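Local coordinates for tetratricopeptide repeat domain protein (Salinibacter ruber, PDB 3MA5), which is of unknown function but, through the tetratricopeptide repeat domain that forms this piece of the longer protein, probably serves as a helical scaffold for binding other proteins, at residues Q15-K19 with H20-S24; D6-T9 with R10-A14; K49-E52 with R53-R56. All blocks are in the same frame, centred on the assembly; numbering follows the deposited sequence.

Contact 1. Residues Q15-K19 with H20-S24; sequences QEHLK and HDNAS
With CG anti to its own carbonyl carbon (chi1 -72°), the side chain of His20 folds back beside its backbone N, and the ring reaches the last turn of the helix that the chain has just left. There His20 ND1 donates to Glu16 O at 3.2 Å. The bond is bent (144° at the hydrogen); ND1 stands above the carbonyl plane and the oxygen lies somewhat out of the imidazole plane. The same oxygen also accepts from His20 N at 3.0 Å, this time within the carbonyl plane, and one backbone acceptor is thus gripped twice by a single residue. Nearby, Asn22 CB lies obliquely against the His17 ring, 3.8 Å from ND1.

Behind these side chains the backbone closes on itself. Asn22 N sends a nearly straight bond (172°) to His17 O at 3.1 Å, and inside that loop Asp21 N reaches Leu18 O at 3.3 Å, the donor well above the carbonyl plane. Asp21 makes this possible by taking positive phi. Lys19, extended beyond CG, runs along the helix surface toward Glu16, where NZ and OE1 form only a long salt bridge. Leu18 faces the protein instead, touching Ala26 and Phe30 of helix 23-36 and Leu50 of helix 42-53, while His17 leans on Arg25 and Leu29. The paired bonds and the positive phi of Asp21 define a Schellman motif, here ending the first helix of a predicted tetratricopeptide repeat and turning the chain into helix 23-36, its antiparallel partner.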
loop_
_atom_site.group_PDB
_atom_site.type_symbol
_atom_site.label_atom_id
_atom_site.label_comp_id
_atom_site.label_asym_id
_atom_site.label_seq_id
_atom_site.Cartn_x
_atom_site.Cartn_y
_atom_site.Cartn_z
ATOM N N GLN A 15 8.602 3.801 5.177
ATOM C CA GLN A 15 8.859 4.660 4.032
ATOM C C GLN A 15 10.307 5.041 3.793
ATOM O O GLN A 15 10.732 5.193 2.649
ATOM C CB GLN A 15 8.036 5.922 4.182
ATOM C CG GLN A 15 6.600 5.777 3.735
ATOM C CD GLN A 15 6.419 6.252 2.312
ATOM O OE1 GLN A 15 6.579 5.485 1.364
ATOM N NE2 GLN A 15 6.113 7.539 2.153
ATOM N N GLU A 16 11.063 5.218 4.864
ATOM C CA GLU A 16 12.463 5.572 4.706
ATOM C C GLU A 16 13.174 4.333 4.169
ATOM O O GLU A 16 13.978 4.427 3.234
ATOM C CB GLU A 16 13.074 6.018 6.044
ATOM C CG GLU A 16 12.556 7.330 6.656
ATOM C CD GLU A 16 12.706 8.536 5.733
ATOM O OE1 GLU A 16 13.358 8.417 4.667
ATOM O OE2 GLU A 16 12.162 9.610 6.085
ATOM N N HIS A 17 12.869 3.176 4.755
ATOM C CA HIS A 17 13.442 1.905 4.304
ATOM C C HIS A 17 13.321 1.816 2.787
ATOM O O HIS A 17 14.318 1.747 2.075
ATOM C CB HIS A 17 12.697 0.735 4.936
ATOM C CG HIS A 17 13.063 0.498 6.361
ATOM N ND1 HIS A 17 14.364 0.297 6.769
ATOM C CD2 HIS A 17 12.303 0.408 7.482
ATOM C CE1 HIS A 17 14.392 0.094 8.074
ATOM N NE2 HIS A 17 13.151 0.157 8.529
ATOM N N LEU A 18 12.083 1.815 2.307
ATOM C CA LEU A 18 11.807 1.789 0.884
ATOM C C LEU A 18 12.831 2.595 0.076
ATOM O O LEU A 18 13.306 2.130 -0.961
ATOM C CB LEU A 18 10.426 2.375 0.623
ATOM C CG LEU A 18 9.258 1.419 0.482
ATOM C CD1 LEU A 18 8.025 2.207 0.061
ATOM C CD2 LEU A 18 9.595 0.373 -0.557
ATOM N N LYS A 19 13.137 3.804 0.551
ATOM C CA LYS A 19 14.085 4.717 -0.101
ATOM C C LYS A 19 15.516 4.210 -0.078
ATOM O O LYS A 19 16.272 4.384 -1.045
ATOM C CB LYS A 19 14.044 6.091 0.568
ATOM C CG LYS A 19 12.757 6.851 0.328
ATOM C CD LYS A 19 12.714 8.127 1.152
ATOM C CE LYS A 19 11.424 8.912 0.895
ATOM N NZ LYS A 19 11.214 9.957 1.945
ATOM N N HIS A 20 15.881 3.601 1.046
ATOM C CA HIS A 20 17.207 3.046 1.216
ATOM C C HIS A 20 17.241 1.598 0.713
ATOM O O HIS A 20 18.030 0.784 1.196
ATOM C CB HIS A 20 17.612 3.106 2.693
ATOM C CG HIS A 20 17.927 4.489 3.180
ATOM N ND1 HIS A 20 17.013 5.524 3.133
ATOM C CD2 HIS A 20 19.067 5.019 3.686
ATOM C CE1 HIS A 20 17.580 6.630 3.582
ATOM N NE2 HIS A 20 18.825 6.351 3.924
ATOM N N ASP A 21 16.376 1.274 -0.245
ATOM C CA ASP A 21 16.322 -0.071 -0.826
ATOM C C ASP A 21 16.157 -1.271 0.137
ATOM O O ASP A 21 16.581 -2.386 -0.175
ATOM C CB ASP A 21 17.557 -0.276 -1.698
ATOM C CG ASP A 21 17.686 0.779 -2.775
ATOM O OD1 ASP A 21 18.782 1.367 -2.894
ATOM O OD2 ASP A 21 16.699 1.017 -3.508
ATOM N N ASN A 22 15.538 -1.041 1.292
ATOM C CA ASN A 22 15.294 -2.092 2.273
ATOM C C ASN A 22 13.833 -2.517 2.184
ATOM O O ASN A 22 13.049 -2.314 3.115
ATOM C CB ASN A 22 15.575 -1.572 3.667
ATOM C CG ASN A 22 17.022 -1.256 3.873
ATOM O OD1 ASN A 22 17.634 -0.551 3.071
ATOM N ND2 ASN A 22 17.590 -1.775 4.960
ATOM N N ALA A 23 13.485 -3.130 1.059
ATOM C CA ALA A 23 12.127 -3.555 0.793
ATOM C C ALA A 23 11.560 -4.627 1.712
ATOM O O ALA A 23 10.365 -4.622 2.022
ATOM C CB ALA A 23 12.035 -4.015 -0.634
ATOM N N SER A 24 12.392 -5.566 2.137
ATOM C CA SER A 24 11.883 -6.620 2.986
ATOM C C SER A 24 11.362 -6.055 4.300
ATOM O O SER A 24 10.322 -6.490 4.795
ATOM C CB SER A 24 12.965 -7.665 3.223
ATOM O OG SER A 24 12.661 -8.451 4.364
#

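Contact 2. Residues D6-T9 with R10-A14; sequences DPFT and RYALA
Phe8 and Ala12, one turn apart, meet in the opening turns of helix 7-19, the first helix of a predicted tetratricopeptide repeat, for which Asp6 occupies the N-cap position. The apolar contacts come first. Phe8 places CG anti to its backbone N (chi1 176°), which carries the ring forward along the helix until one face lies over the methyl of Ala12. The result is a CH-pi contact, with Ala12 CB 4.1 Å from the ring centroid and displaced toward the rim. Tyr11 approaches the same ring obliquely, its CD2 at 4.3 Å from Phe8 CD1, a looser touch than that of the alanine. Tyr40 also packs on Phe8, and on Pro7.

The backbone bonds follow the regular i to i+4 pattern: Arg10 N to Asp6 O at 3.0 Å, Tyr11 N to Pro7 O, Ala12 N to Phe8 O at 2.8 Å and Leu13 N to Thr9 O. The carbonyl of the N-cap residue is therefore already engaged by the first turn.

Polar and charged groups make up the third kind. The chain of Arg10 bends at chi2 and chi3 and turns back toward the helix start, crossing Pro7. Its guanidinium has its strongest polar partner on another helix, NH2 being hydrogen-bonded to Thr36 OG1, with long, weak ion pairs to Glu32 and Asp37 besides. Within the turn itself the guanidinium presents an edge to the Asp6-Pro7 peptide, NH1 standing 3.6 Å from Pro7 N, while the aliphatic part of the chain lies beside the N-cap carbonyl, with Arg10 CG 3.2 Å from Asp6 O.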
loop_
_atom_site.group_PDB
_atom_site.type_symbol
_atom_site.label_atom_id
_atom_site.label_comp_id
_atom_site.label_asym_id
_atom_site.label_seq_id
_atom_site.Cartn_x
_atom_site.Cartn_y
_atom_site.Cartn_z
ATOM N N ASP A 6 3.220 3.977 16.627
ATOM C CA ASP A 6 2.150 4.829 16.109
ATOM C C ASP A 6 2.000 4.710 14.587
ATOM O O ASP A 6 2.994 4.721 13.855
ATOM C CB ASP A 6 2.441 6.281 16.493
ATOM C CG ASP A 6 1.370 7.231 16.025
ATOM O OD1 ASP A 6 0.189 7.000 16.365
ATOM O OD2 ASP A 6 1.715 8.208 15.321
ATOM N N PRO A 7 0.752 4.598 14.091
ATOM C CA PRO A 7 0.474 4.476 12.658
ATOM C C PRO A 7 1.408 5.296 11.776
ATOM O O PRO A 7 2.178 4.733 10.993
ATOM C CB PRO A 7 -0.969 4.924 12.557
ATOM C CG PRO A 7 -1.552 4.345 13.787
ATOM C CD PRO A 7 -0.500 4.588 14.864
ATOM N N PHE A 8 1.366 6.620 11.898
ATOM C CA PHE A 8 2.252 7.414 11.067
ATOM C C PHE A 8 3.720 7.121 11.357
ATOM O O PHE A 8 4.526 7.013 10.441
ATOM C CB PHE A 8 2.023 8.918 11.235
ATOM C CG PHE A 8 3.007 9.762 10.447
ATOM C CD1 PHE A 8 2.910 9.870 9.057
ATOM C CD2 PHE A 8 4.095 10.355 11.083
ATOM C CE1 PHE A 8 3.881 10.551 8.317
ATOM C CE2 PHE A 8 5.066 11.033 10.354
ATOM C CZ PHE A 8 4.964 11.129 8.967
ATOM N N THR A 9 4.083 6.995 12.624
ATOM C CA THR A 9 5.483 6.757 12.936
ATOM C C THR A 9 6.047 5.590 12.126
ATOM O O THR A 9 6.988 5.777 11.353
ATOM C CB THR A 9 5.688 6.541 14.459
ATOM O OG1 THR A 9 5.473 7.785 15.144
ATOM C CG2 THR A 9 7.095 6.044 14.761
ATOM N N ARG A 10 5.472 4.397 12.274
ATOM C CA ARG A 10 5.972 3.253 11.517
ATOM C C ARG A 10 5.689 3.357 10.025
ATOM O O ARG A 10 6.429 2.815 9.213
ATOM C CB ARG A 10 5.448 1.919 12.078
ATOM C CG ARG A 10 4.139 1.970 12.820
ATOM C CD ARG A 10 4.174 0.962 13.954
ATOM N NE ARG A 10 3.315 -0.182 13.700
ATOM C CZ ARG A 10 1.992 -0.138 13.743
ATOM N NH1 ARG A 10 1.376 1.003 14.035
ATOM N NH2 ARG A 10 1.283 -1.231 13.492
ATOM N N TYR A 11 4.617 4.038 9.651
ATOM C CA TYR A 11 4.356 4.217 8.229
ATOM C C TYR A 11 5.585 4.948 7.633
ATOM O O TYR A 11 6.237 4.451 6.710
ATOM C CB TYR A 11 3.095 5.057 8.020
ATOM C CG TYR A 11 2.925 5.547 6.605
ATOM C CD1 TYR A 11 2.210 4.806 5.666
ATOM C CD2 TYR A 11 3.508 6.740 6.196
ATOM C CE1 TYR A 11 2.070 5.246 4.355
ATOM C CE2 TYR A 11 3.382 7.189 4.886
ATOM C CZ TYR A 11 2.661 6.434 3.970
ATOM O OH TYR A 11 2.519 6.870 2.676
ATOM N N ALA A 12 5.894 6.127 8.175
ATOM C CA ALA A 12 7.035 6.912 7.715
ATOM C C ALA A 12 8.297 6.059 7.840
ATOM O O ALA A 12 9.186 6.114 6.988
ATOM C CB ALA A 12 7.169 8.197 8.545
ATOM N N LEU A 13 8.361 5.280 8.910
ATOM C CA LEU A 13 9.483 4.384 9.153
ATOM C C LEU A 13 9.630 3.513 7.906
ATOM O O LEU A 13 10.637 3.578 7.197
ATOM C CB LEU A 13 9.163 3.500 10.357
ATOM C CG LEU A 13 10.214 2.677 11.103
ATOM C CD1 LEU A 13 11.458 2.493 10.267
ATOM C CD2 LEU A 13 10.535 3.396 12.397
ATOM N N ALA A 14 8.601 2.707 7.652
ATOM C CA ALA A 14 8.540 1.807 6.504
ATOM C C ALA A 14 8.928 2.518 5.226
ATOM O O ALA A 14 9.498 1.925 4.319
ATOM C CB ALA A 14 7.137 1.265 6.359
#

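Contact 3. Residues K49-E52 with R53-R56; sequences KLYE and RLDR
Tyr51 and Arg56 lie against each other across the end of helix 42-53, and each has its polar end satisfied by a different helix. Tyr51 CE1 sits over the centre of one guanidinium face, 3.5 Å from Arg56 CZ, with ring and guanidinium planes turned 40° apart. The arginine reaches this place because its chain bends at chi3 (55°). Its NH2 forms a salt bridge with Asp59 of helix 57-74, while Tyr51 OH is hydrogen-bonded to Glu31 of helix 23-36. A third such link runs from Glu52, whose OE1 is hydrogen-bonded to Tyr64 OH.

The carbonyls at the helix end would lack their usual i+4 donors once the chain turns away, and the loop supplies others. Leu50 O still takes the regular bond from Leu54 N at 2.9 Å. Tyr51 O is instead met by Arg56 N at 2.9 Å, and Glu52 O by Asp55 N, which stands above the carbonyl plane. This pairing, with Asp55 at positive phi, is a Schellman motif; it ends the first helix of the second predicted tetratricopeptide repeat and leads into helix 57-74, for which Arg56 holds the N-cap position. An alanine here in place of Arg56 would keep the backbone bond but would probably leave Asp59 without its salt-bridge mate and Tyr51 CE1 without the guanidinium packed against it.

Earlier in the turn, Arg53 N makes a weak bond to Lys49 O, and Arg53 CG rests 3.2 Å from that same oxygen. Leu54 lies alongside: its CD1 approaches Leu50 CG at 4.3 Å and the edge of the Tyr51 ring, and its side chain also touches Leu27.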
loop_
_atom_site.group_PDB
_atom_site.type_symbol
_atom_site.label_atom_id
_atom_site.label_comp_id
_atom_site.label_asym_id
_atom_site.label_seq_id
_atom_site.Cartn_x
_atom_site.Cartn_y
_atom_site.Cartn_z
ATOM N N LYS A 49 2.405 -1.526 -4.486
ATOM C CA LYS A 49 3.473 -1.196 -5.416
ATOM C C LYS A 49 4.668 -2.073 -5.084
ATOM O O LYS A 49 5.511 -2.333 -5.933
ATOM C CB LYS A 49 3.821 0.291 -5.304
ATOM C CG LYS A 49 2.889 1.210 -6.074
ATOM C CD LYS A 49 3.338 1.333 -7.532
ATOM C CE LYS A 49 2.226 1.799 -8.461
ATOM N NZ LYS A 49 2.745 2.034 -9.838
ATOM N N LEU A 50 4.718 -2.551 -3.846
ATOM C CA LEU A 50 5.803 -3.401 -3.391
ATOM C C LEU A 50 5.546 -4.825 -3.803
ATOM O O LEU A 50 6.471 -5.556 -4.175
ATOM C CB LEU A 50 5.921 -3.342 -1.879
ATOM C CG LEU A 50 7.226 -3.817 -1.235
ATOM C CD1 LEU A 50 8.416 -3.145 -1.921
ATOM C CD2 LEU A 50 7.217 -3.469 0.240
ATOM N N TYR A 51 4.282 -5.229 -3.723
ATOM C CA TYR A 51 3.915 -6.581 -4.109
ATOM C C TYR A 51 4.224 -6.785 -5.569
ATOM O O TYR A 51 4.668 -7.854 -5.969
ATOM C CB TYR A 51 2.437 -6.831 -3.877
ATOM C CG TYR A 51 2.118 -7.268 -2.480
ATOM C CD1 TYR A 51 3.054 -7.960 -1.710
ATOM C CD2 TYR A 51 0.874 -7.008 -1.928
ATOM C CE1 TYR A 51 2.751 -8.367 -0.418
ATOM C CE2 TYR A 51 0.562 -7.410 -0.643
ATOM C CZ TYR A 51 1.494 -8.084 0.105
ATOM O OH TYR A 51 1.167 -8.427 1.390
ATOM N N GLU A 52 3.979 -5.750 -6.361
ATOM C CA GLU A 52 4.235 -5.828 -7.782
ATOM C C GLU A 52 5.716 -6.076 -8.010
ATOM O O GLU A 52 6.082 -6.961 -8.774
ATOM C CB GLU A 52 3.782 -4.543 -8.491
ATOM C CG GLU A 52 2.270 -4.414 -8.675
ATOM C CD GLU A 52 1.915 -3.265 -9.582
ATOM O OE1 GLU A 52 1.220 -2.313 -9.144
ATOM O OE2 GLU A 52 2.352 -3.326 -10.748
ATOM N N ARG A 53 6.566 -5.311 -7.332
ATOM C CA ARG A 53 8.017 -5.465 -7.471
ATOM C C ARG A 53 8.442 -6.856 -7.050
ATOM O O ARG A 53 9.402 -7.406 -7.575
ATOM C CB ARG A 53 8.758 -4.438 -6.609
ATOM C CG ARG A 53 8.453 -2.998 -6.977
ATOM C CD ARG A 53 9.183 -2.026 -6.069
ATOM N NE ARG A 53 10.610 -1.960 -6.372
ATOM C CZ ARG A 53 11.505 -1.360 -5.599
ATOM N NH1 ARG A 53 11.121 -0.776 -4.473
ATOM N NH2 ARG A 53 12.778 -1.347 -5.951
ATOM N N LEU A 54 7.706 -7.407 -6.093
ATOM C CA LEU A 54 7.961 -8.731 -5.555
ATOM C C LEU A 54 7.380 -9.829 -6.429
ATOM O O LEU A 54 7.333 -10.987 -6.021
ATOM C CB LEU A 54 7.354 -8.826 -4.156
ATOM C CG LEU A 54 8.122 -8.033 -3.103
ATOM C CD1 LEU A 54 7.450 -8.106 -1.725
ATOM C CD2 LEU A 54 9.524 -8.610 -3.061
ATOM N N ASP A 55 6.926 -9.455 -7.620
ATOM C CA ASP A 55 6.312 -10.382 -8.562
ATOM C C ASP A 55 5.038 -11.077 -8.043
ATOM O O ASP A 55 4.585 -12.075 -8.614
ATOM C CB ASP A 55 7.335 -11.415 -9.041
ATOM C CG ASP A 55 7.035 -11.920 -10.449
ATOM O OD1 ASP A 55 6.524 -11.126 -11.283
ATOM O OD2 ASP A 55 7.316 -13.104 -10.731
ATOM N N ARG A 56 4.474 -10.551 -6.956
ATOM C CA ARG A 56 3.223 -11.071 -6.397
ATOM C C ARG A 56 2.158 -10.058 -6.797
ATOM O O ARG A 56 1.398 -9.581 -5.963
ATOM C CB ARG A 56 3.269 -11.156 -4.870
ATOM C CG ARG A 56 4.348 -12.033 -4.312
ATOM C CD ARG A 56 4.549 -11.741 -2.836
ATOM N NE ARG A 56 3.299 -11.875 -2.100
ATOM C CZ ARG A 56 3.202 -11.772 -0.779
ATOM N NH1 ARG A 56 4.287 -11.532 -0.060
ATOM N NH2 ARG A 56 2.033 -11.944 -0.170
#

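In the fold
The three contacts follow one another along the chain in the order 2, 1, 3. Contacts 2 and 1 adjoin in sequence at the start and end of helix 7-19, their centres about 13 Å apart, whereas contact 3 closes helix 42-53. Contacts 1 and 3 are therefore equivalent turns of two successive predicted repeats, each joining the first helix to the second. Their centres lie about 14 Å apart and they touch, Leu18 CD2 meeting Leu50 CD1 at 4.0 Å. Contact 2 stays clear of contact 3, with nearest atoms about 7 Å apart. Each turn closes one helical hairpin, and packing between the hairpins, as at Leu18 and Leu50, stacks them as in other tetratricopeptide repeat proteins.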